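Local coordinates for thymine dioxygenase (Neurospora crassa, PDB 5C3P), which probably oxidises thymine with molecular oxygen and 2-oxoglutarate at a metal centre, as an iron-dependent dioxygenase, at residues A[216-221]-A[292-297]. Residues are numbered along the deposited sequence; the frame is centred on the assembly and turned at random.
With NI (nickel (II) ion), chain E; AKG (2-oxoglutaric acid), chain F.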
loop_
_atom_site.group_PDB
_atom_site.type_symbol
_atom_site.label_atom_id
_atom_site.label_comp_id
_atom_site.label_asym_id
_atom_site.label_seq_id
_atom_site.Cartn_x
_atom_site.Cartn_y
_atom_site.Cartn_z
ATOM N N HIS A 216 1.654 -4.207 10.626
ATOM C CA HIS A 216 1.297 -2.804 10.687
ATOM C C HIS A 216 -0.050 -2.592 10.034
ATOM O O HIS A 216 -0.579 -3.468 9.326
ATOM C CB HIS A 216 2.326 -1.931 9.936
ATOM C CG HIS A 216 2.406 -2.238 8.478
ATOM N ND1 HIS A 216 3.022 -3.371 7.994
ATOM C CD2 HIS A 216 1.899 -1.599 7.399
ATOM C CE1 HIS A 216 2.912 -3.406 6.680
ATOM N NE2 HIS A 216 2.247 -2.335 6.297
ATOM N N THR A 217 -0.592 -1.405 10.262
ATOM C CA THR A 217 -1.660 -0.876 9.429
ATOM C C THR A 217 -1.089 0.282 8.634
ATOM O O THR A 217 -0.181 0.967 9.100
ATOM C CB THR A 217 -2.844 -0.356 10.256
ATOM O OG1 THR A 217 -2.385 0.625 11.196
ATOM C CG2 THR A 217 -3.518 -1.467 10.980
ATOM N N ASP A 218 -1.615 0.498 7.433
ATOM C CA ASP A 218 -1.245 1.652 6.632
ATOM C C ASP A 218 -1.893 2.902 7.217
ATOM O O ASP A 218 -2.974 2.831 7.822
ATOM C CB ASP A 218 -1.685 1.456 5.171
ATOM C CG ASP A 218 -0.941 0.327 4.477
ATOM O OD1 ASP A 218 0.067 -0.158 5.021
ATOM O OD2 ASP A 218 -1.354 -0.075 3.373
ATOM N N TYR A 219 -1.238 4.043 7.029
ATOM C CA TYR A 219 -1.668 5.303 7.655
ATOM C C TYR A 219 -2.742 6.052 6.868
ATOM O O TYR A 219 -3.568 6.743 7.456
ATOM C CB TYR A 219 -0.491 6.264 7.835
ATOM C CG TYR A 219 0.750 5.668 8.456
ATOM C CD1 TYR A 219 0.667 4.780 9.518
ATOM C CD2 TYR A 219 2.012 6.014 7.982
ATOM C CE1 TYR A 219 1.808 4.243 10.091
ATOM C CE2 TYR A 219 3.158 5.481 8.542
ATOM C CZ TYR A 219 3.053 4.596 9.596
ATOM O OH TYR A 219 4.193 4.061 10.142
ATOM N N GLY A 220 -2.720 5.909 5.546
ATOM C CA GLY A 220 -3.490 6.774 4.651
ATOM C C GLY A 220 -4.928 6.367 4.411
ATOM O O GLY A 220 -5.560 5.744 5.255
ATOM N N SER A 221 -5.471 6.745 3.260
ATOM C CA SER A 221 -6.836 6.369 2.943
ATOM C C SER A 221 -6.904 4.975 2.309
ATOM O O SER A 221 -7.504 4.049 2.877
ATOM C CB SER A 221 -7.510 7.420 2.072
ATOM O OG SER A 221 -6.618 7.885 1.075
ATOM N N ALA A 292 3.530 -0.776 -3.771
ATOM C CA ALA A 292 2.436 -0.190 -3.009
ATOM C C ALA A 292 2.252 1.276 -3.394
ATOM O O ALA A 292 3.200 2.051 -3.388
ATOM C CB ALA A 292 2.709 -0.300 -1.516
ATOM N N TYR A 293 1.029 1.656 -3.715
ATOM C CA TYR A 293 0.736 3.037 -4.044
ATOM C C TYR A 293 -0.177 3.560 -2.957
ATOM O O TYR A 293 -1.347 3.174 -2.883
ATOM C CB TYR A 293 0.079 3.110 -5.418
ATOM C CG TYR A 293 -0.147 4.504 -5.935
ATOM C CD1 TYR A 293 0.869 5.212 -6.553
ATOM C CD2 TYR A 293 -1.389 5.108 -5.813
ATOM C CE1 TYR A 293 0.645 6.497 -7.045
ATOM C CE2 TYR A 293 -1.622 6.383 -6.296
ATOM C CZ TYR A 293 -0.604 7.065 -6.919
ATOM O OH TYR A 293 -0.845 8.320 -7.386
ATOM N N PHE A 294 0.396 4.379 -2.083
ATOM C CA PHE A 294 -0.292 4.887 -0.909
ATOM C C PHE A 294 -1.040 6.140 -1.299
ATOM O O PHE A 294 -0.425 7.152 -1.698
ATOM C CB PHE A 294 0.697 5.191 0.216
ATOM C CG PHE A 294 1.458 3.987 0.686
ATOM C CD1 PHE A 294 0.860 3.050 1.526
ATOM C CD2 PHE A 294 2.773 3.780 0.285
ATOM C CE1 PHE A 294 1.564 1.934 1.955
ATOM C CE2 PHE A 294 3.483 2.672 0.714
ATOM C CZ PHE A 294 2.881 1.742 1.549
ATOM N N CYS A 295 -2.366 6.048 -1.217
ATOM C CA CYS A 295 -3.249 7.143 -1.552
ATOM C C CYS A 295 -3.642 7.884 -0.276
ATOM O O CYS A 295 -3.917 7.267 0.766
ATOM C CB CYS A 295 -4.501 6.647 -2.264
ATOM S SG CYS A 295 -4.219 5.569 -3.693
ATOM N N ASN A 296 -3.651 9.208 -0.365
ATOM C CA ASN A 296 -4.008 10.070 0.754
ATOM C C ASN A 296 -4.918 11.204 0.286
ATOM O O ASN A 296 -4.880 11.584 -0.892
ATOM C CB ASN A 296 -2.751 10.679 1.387
ATOM C CG ASN A 296 -1.789 9.630 1.900
ATOM O OD1 ASN A 296 -2.086 8.921 2.857
ATOM N ND2 ASN A 296 -0.634 9.525 1.272
ATOM N N PRO A 297 -5.744 11.748 1.203
ATOM C CA PRO A 297 -6.428 13.001 0.902
ATOM C C PRO A 297 -5.417 14.127 0.734
ATOM O O PRO A 297 -4.301 14.047 1.263
ATOM C CB PRO A 297 -7.293 13.253 2.150
ATOM C CG PRO A 297 -7.335 11.953 2.886
ATOM C CD PRO A 297 -6.027 11.292 2.580
HETATM NI NI NI E . 1.024 -2.043 4.332
HETATM C C1 AKG F . 3.594 -1.750 2.887
HETATM O O1 AKG F . 2.845 -0.965 3.509
HETATM O O2 AKG F . 4.691 -1.365 2.416
HETATM C C2 AKG F . 3.164 -3.150 2.730
HETATM O O5 AKG F . 2.218 -3.584 3.387
HETATM C C3 AKG F . 3.898 -4.048 1.754
HETATM C C4 AKG F . 3.106 -5.313 1.443
HETATM C C5 AKG F . 3.734 -6.140 0.345
HETATM O O3 AKG F . 3.028 -7.023 -0.184
HETATM O O4 AKG F . 4.928 -5.958 0.018
HETATM O O HOH W 1 0.092 -1.854 2.248
#
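Ser-221 and Cys-295 supply the hydrogen bonds of this contact, both ending on one carbonyl oxygen. The backbone N of Ser-221 lies 3.0 Å from Cys-295 O, with an N-H...O angle of 145° and the donor tilted a little from the carbonyl plane. From well above that plane OG of Ser-221 gives a second bond, 2.8 Å to Cys-295 O; it can do so because chi1 of 42° sets OG between the backbone N and the carbonyl carbon. With alanine in place of Ser-221, Cys-295 O would probably lose its hydroxyl donor and keep only the backbone N-H of the two, and the OG contact with Pro-297 CD would go.

Beside this pair the Asn-296 amide packs on the Gly-220 backbone: OD1 comes to 3.1 Å from Gly-220 CA, where a beta carbon would clash with it, while ND2 is hydrogen-bonded to Asp-188 O.

Metal coordination dominates the other end. His-216 and Asp-218 form the His-X-Asp part of the facial triad of a double-stranded beta-helix (jelly-roll) dioxygenase, and His-273 completes it. The nickel ion here, which probably stands in for iron, is 2.3 Å from His-216 NE2 and 2.2 Å from Asp-218 OD1; O1 and O5 of 2-oxoglutarate chelate it, and a water fills the sixth position. That water donates to Asp-218 OD2, which is also hydrogen-bonded to Thr-223 OG1 and Asn-255 ND2; with OD1 on the metal and OD2 in these hydrogen bonds, the carboxylate is probably held against rotation.

Van der Waals contact links the metal loop to strand 284-295. Asp-218 OD2 lies at the ring edge of Phe-294, 3.8 Å from CE1, with carboxylate and ring planes 81° apart. The same edge meets the cosubstrate, CZ of Phe-294 being 3.3 Å from 2-oxoglutarate O1.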